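Local coordinates for DUF2235 domain-containing protein (Pseudomonas aeruginosa, PDB 4O5P) that probably hydrolyses membrane phospholipids as Tle1, a phospholipase effector of the type VI secretion system, at residues 707-712 and 761-766; 714-719 and 750-755. All blocks are in the same frame, centred on the assembly; numbering follows the deposited sequence.

Interaction 1. Residues 707-712 and 761-766; sequences VGVGVM and LPMVGG
Val709 and Met763 pair through their backbones in a single bridge, an isolated beta-like pairing between two loops, with CA atoms 4.8 Å apart. Two hydrogen bonds frame the pair. Gly710 N gives an almost straight bond (172° at the hydrogen) to Pro762 O, arriving tilted from the carbonyl plane. Val764 N donates to Gly708 O at 2.8 Å, this time in the plane of the carbonyl, and Met763 CA adds a CA-H...O contact to the same oxygen, which is thus approached by two neighbouring residues of 761-766. Gly708 has a positive phi (96°), a conformation that glycine adopts readily because it has no CB to press on the preceding carbonyl O.

Apolar side chains pack beside these backbone bonds. Leu761 divides its two methyl groups: CD2 meets Val711 CG1 at 3.7 Å, the two side chains crossing at about a right angle, while CD1 reaches Val709 CG1 at a looser 4.2 Å. Leu805 of helix 803-814 touches both Leu761 and Pro762. The other branch of Val709, CG2, lies 4.0 Å from Met763 SE. The selenomethionine chain is bent at both chi2 (-64°) and chi3, and its terminal CE comes within 3.5 Å of Gly708 O.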
loop_
_atom_site.group_PDB
_atom_site.type_symbol
_atom_site.label_atom_id
_atom_site.label_comp_id
_atom_site.label_asym_id
_atom_site.label_seq_id
_atom_site.Cartn_x
_atom_site.Cartn_y
_atom_site.Cartn_z
ATOM N N VAL A 707 9.138 2.732 -23.499
ATOM C CA VAL A 707 10.452 2.461 -24.055
ATOM C C VAL A 707 10.346 2.086 -25.531
ATOM O O VAL A 707 9.609 1.164 -25.899
ATOM C CB VAL A 707 11.152 1.332 -23.296
ATOM C CG1 VAL A 707 12.445 0.939 -23.992
ATOM C CG2 VAL A 707 11.410 1.749 -21.853
ATOM N N GLY A 708 11.073 2.810 -26.376
ATOM C CA GLY A 708 11.077 2.521 -27.800
ATOM C C GLY A 708 10.103 3.360 -28.601
ATOM O O GLY A 708 10.177 3.378 -29.831
ATOM N N VAL A 709 9.186 4.041 -27.914
ATOM C CA VAL A 709 8.230 4.923 -28.584
ATOM C C VAL A 709 8.842 6.313 -28.811
ATOM O O VAL A 709 9.192 7.027 -27.860
ATOM C CB VAL A 709 6.887 5.000 -27.813
ATOM C CG1 VAL A 709 5.964 6.019 -28.434
ATOM C CG2 VAL A 709 6.214 3.634 -27.790
ATOM N N GLY A 710 8.973 6.694 -30.080
ATOM C CA GLY A 710 9.716 7.892 -30.437
ATOM C C GLY A 710 8.978 9.209 -30.276
ATOM O O GLY A 710 9.346 10.223 -30.893
ATOM N N VAL A 711 7.939 9.208 -29.449
ATOM C CA VAL A 711 7.226 10.443 -29.131
ATOM C C VAL A 711 6.718 10.408 -27.691
ATOM O O VAL A 711 6.443 9.329 -27.157
ATOM C CB VAL A 711 6.040 10.666 -30.099
ATOM C CG1 VAL A 711 4.880 9.732 -29.756
ATOM C CG2 VAL A 711 5.578 12.096 -30.037
HETATM N N MSE A 712 6.613 11.574 -27.054
HETATM C CA MSE A 712 5.944 11.665 -25.752
HETATM C C MSE A 712 4.436 11.787 -25.959
HETATM O O MSE A 712 3.975 12.494 -26.863
HETATM C CB MSE A 712 6.443 12.870 -24.941
HETATM C CG MSE A 712 7.881 12.765 -24.442
HETATM SE SE MSE A 712 8.191 11.444 -23.028
HETATM C CE MSE A 712 7.023 12.211 -21.656
ATOM N N LEU A 761 2.322 5.009 -33.914
ATOM C CA LEU A 761 3.405 5.845 -33.415
ATOM C C LEU A 761 4.771 5.315 -33.866
ATOM O O LEU A 761 4.979 4.106 -33.963
ATOM C CB LEU A 761 3.342 5.949 -31.883
ATOM C CG LEU A 761 2.132 6.700 -31.325
ATOM C CD1 LEU A 761 2.083 6.594 -29.810
ATOM C CD2 LEU A 761 2.157 8.159 -31.752
ATOM N N PRO A 762 5.716 6.227 -34.128
ATOM C CA PRO A 762 7.082 5.844 -34.504
ATOM C C PRO A 762 7.777 5.007 -33.422
ATOM O O PRO A 762 7.736 5.362 -32.241
ATOM C CB PRO A 762 7.792 7.198 -34.639
ATOM C CG PRO A 762 6.988 8.138 -33.780
ATOM C CD PRO A 762 5.575 7.684 -33.944
HETATM N N MSE A 763 8.392 3.903 -33.831
HETATM C CA MSE A 763 9.175 3.059 -32.935
HETATM C C MSE A 763 10.640 3.210 -33.298
HETATM O O MSE A 763 10.983 3.463 -34.452
HETATM C CB MSE A 763 8.813 1.582 -33.102
HETATM C CG MSE A 763 7.344 1.247 -32.957
HETATM SE SE MSE A 763 6.677 1.611 -31.175
HETATM C CE MSE A 763 7.987 0.608 -30.132
ATOM N N VAL A 764 11.505 3.043 -32.312
ATOM C CA VAL A 764 12.933 3.030 -32.548
ATOM C C VAL A 764 13.387 1.691 -31.994
ATOM O O VAL A 764 12.672 1.090 -31.192
ATOM C CB VAL A 764 13.610 4.192 -31.810
ATOM C CG1 VAL A 764 15.074 4.294 -32.189
ATOM C CG2 VAL A 764 12.891 5.510 -32.126
ATOM N N GLY A 765 14.541 1.200 -32.432
ATOM C CA GLY A 765 15.010 -0.094 -31.978
ATOM C C GLY A 765 16.523 -0.201 -31.936
ATOM O O GLY A 765 17.226 0.809 -31.901
ATOM N N GLY A 766 17.028 -1.431 -31.934
ATOM C CA GLY A 766 18.461 -1.641 -31.937
ATOM C C GLY A 766 19.020 -2.113 -30.611
ATOM O O GLY A 766 18.284 -2.315 -29.636
#

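Interaction 2. Residues 714-719 and 750-755; sequences ASVGLS and ISAFDP
Gly717 and Phe753, like Ser719 and Ser751, are hydrogen-bonded pairs of two antiparallel strands that run 142° apart in direction, with Leu718 and Ala752 forming the non-hydrogen-bonded pair between them. All four N-H...O bonds measure 2.9 Å between N and O; Phe753 N sits above the carbonyl plane of Gly717 O, whereas Ser751 N lies in that of Ser719 O.

The Phe753 ring folds back over its own partner. Its CG stands between the backbone N and the carbonyl carbon (chi1 55°), and one ring face receives Gly717 CA in a CH-pi contact, 3.6 Å from the centroid and 15° off the normal. The ring lies directly on the glycine, with Phe753 CE2 3.7 Å from Gly717 CA. On this same face of the sheet Ser751 OG lies 3.3 Å from Ser719 CB and adds a weak hydrogen bond to Ser719 O. Leu718 and Ala752 point to the other face, where Leu718 CD2 touches both Ile750 CG2, at 3.6 Å, and Ala752 CB. Past the strand, Pro755 CD rests 3.3 Å from Ser715 O. The whole is a twisted antiparallel ladder, joining the central strand 715-723 of a three-stranded sheet to one of its two outer strands, 749-753, with an aromatic ring lying over a glycine.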
loop_
_atom_site.group_PDB
_atom_site.type_symbol
_atom_site.label_atom_id
_atom_site.label_comp_id
_atom_site.label_asym_id
_atom_site.label_seq_id
_atom_site.Cartn_x
_atom_site.Cartn_y
_atom_site.Cartn_z
ATOM N N ALA A 714 0.461 11.447 -23.559
ATOM C CA ALA A 714 -0.188 11.238 -22.259
ATOM C C ALA A 714 -0.656 9.797 -22.096
ATOM O O ALA A 714 -0.575 9.237 -20.998
ATOM C CB ALA A 714 -1.361 12.215 -22.060
ATOM N N SER A 715 -1.125 9.207 -23.198
ATOM C CA SER A 715 -1.629 7.830 -23.211
ATOM C C SER A 715 -1.155 7.124 -24.466
ATOM O O SER A 715 -1.217 7.686 -25.564
ATOM C CB SER A 715 -3.161 7.798 -23.188
ATOM O OG SER A 715 -3.648 7.538 -21.884
ATOM N N VAL A 716 -0.705 5.884 -24.307
ATOM C CA VAL A 716 -0.159 5.125 -25.421
ATOM C C VAL A 716 -0.772 3.725 -25.539
ATOM O O VAL A 716 -0.668 2.903 -24.618
ATOM C CB VAL A 716 1.375 4.976 -25.286
ATOM C CG1 VAL A 716 1.912 4.002 -26.332
ATOM C CG2 VAL A 716 2.054 6.319 -25.416
ATOM N N GLY A 717 -1.394 3.450 -26.681
ATOM C CA GLY A 717 -1.865 2.108 -26.988
ATOM C C GLY A 717 -0.719 1.186 -27.380
ATOM O O GLY A 717 0.205 1.585 -28.091
ATOM N N LEU A 718 -0.775 -0.051 -26.904
ATOM C CA LEU A 718 0.251 -1.040 -27.191
ATOM C C LEU A 718 -0.364 -2.336 -27.659
ATOM O O LEU A 718 -1.377 -2.798 -27.112
ATOM C CB LEU A 718 1.100 -1.348 -25.956
ATOM C CG LEU A 718 2.144 -0.320 -25.523
ATOM C CD1 LEU A 718 3.114 -0.912 -24.491
ATOM C CD2 LEU A 718 2.894 0.178 -26.735
ATOM N N SER A 719 0.266 -2.907 -28.679
ATOM C CA SER A 719 0.076 -4.306 -29.039
ATOM C C SER A 719 1.418 -5.027 -28.878
ATOM O O SER A 719 2.418 -4.633 -29.483
ATOM C CB SER A 719 -0.429 -4.439 -30.482
ATOM O OG SER A 719 -0.470 -5.807 -30.860
ATOM N N ILE A 750 6.798 -5.075 -29.798
ATOM C CA ILE A 750 5.861 -4.042 -29.378
ATOM C C ILE A 750 5.556 -3.050 -30.496
ATOM O O ILE A 750 6.458 -2.558 -31.193
ATOM C CB ILE A 750 6.378 -3.279 -28.150
ATOM C CG1 ILE A 750 6.859 -4.270 -27.078
ATOM C CG2 ILE A 750 5.293 -2.364 -27.617
ATOM C CD1 ILE A 750 7.667 -3.657 -25.933
ATOM N N SER A 751 4.273 -2.768 -30.670
ATOM C CA SER A 751 3.826 -1.749 -31.605
ATOM C C SER A 751 2.986 -0.767 -30.808
ATOM O O SER A 751 2.300 -1.149 -29.853
ATOM C CB SER A 751 3.007 -2.371 -32.742
ATOM O OG SER A 751 1.753 -2.821 -32.272
ATOM N N ALA A 752 3.054 0.506 -31.173
ATOM C CA ALA A 752 2.368 1.532 -30.400
ATOM C C ALA A 752 1.466 2.381 -31.277
ATOM O O ALA A 752 1.757 2.599 -32.462
ATOM C CB ALA A 752 3.378 2.421 -29.673
ATOM N N PHE A 753 0.379 2.870 -30.689
ATOM C CA PHE A 753 -0.519 3.763 -31.410
ATOM C C PHE A 753 -1.121 4.813 -30.477
ATOM O O PHE A 753 -1.094 4.671 -29.255
ATOM C CB PHE A 753 -1.626 2.954 -32.102
ATOM C CG PHE A 753 -2.401 2.067 -31.171
ATOM C CD1 PHE A 753 -1.957 0.785 -30.885
ATOM C CD2 PHE A 753 -3.574 2.513 -30.582
ATOM C CE1 PHE A 753 -2.666 -0.034 -30.028
ATOM C CE2 PHE A 753 -4.294 1.698 -29.731
ATOM C CZ PHE A 753 -3.840 0.432 -29.443
ATOM N N ASP A 754 -1.650 5.879 -31.058
ATOM C CA ASP A 754 -2.434 6.846 -30.310
ATOM C C ASP A 754 -3.831 6.262 -30.073
ATOM O O ASP A 754 -4.492 5.838 -31.024
ATOM C CB ASP A 754 -2.521 8.143 -31.122
ATOM C CG ASP A 754 -3.457 9.153 -30.518
ATOM O OD1 ASP A 754 -3.607 9.159 -29.283
ATOM O OD2 ASP A 754 -4.037 9.970 -31.277
ATOM N N PRO A 755 -4.285 6.222 -28.806
ATOM C CA PRO A 755 -5.609 5.663 -28.492
ATOM C C PRO A 755 -6.758 6.495 -29.081
ATOM O O PRO A 755 -7.800 5.947 -29.440
ATOM C CB PRO A 755 -5.665 5.742 -26.962
ATOM C CG PRO A 755 -4.255 5.778 -26.518
ATOM C CD PRO A 755 -3.518 6.538 -27.584
#

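In the fold
The strands of interaction 2 lie between the two segments of interaction 1 in sequence: 707-712 precedes strand 715-723, and the loop segment 761-766 comes after strand 749-753. The centres of the two contacts are 10 Å apart, and both belong to the Tle1-like C-terminal domain. Ala752 joins them directly. Its O probably accepts a hydrogen bond from Leu761 N at 2.9 Å, and its CB packs against Val709 CG2 and Met763 SE. As a worked example of nested contacts, the loop bridge packs on the Ala752 side of edge strand 749-753, whose sheet has 596-604 as its other outer strand, so that the loops before and after the two strands in sequence meet beside the sheet.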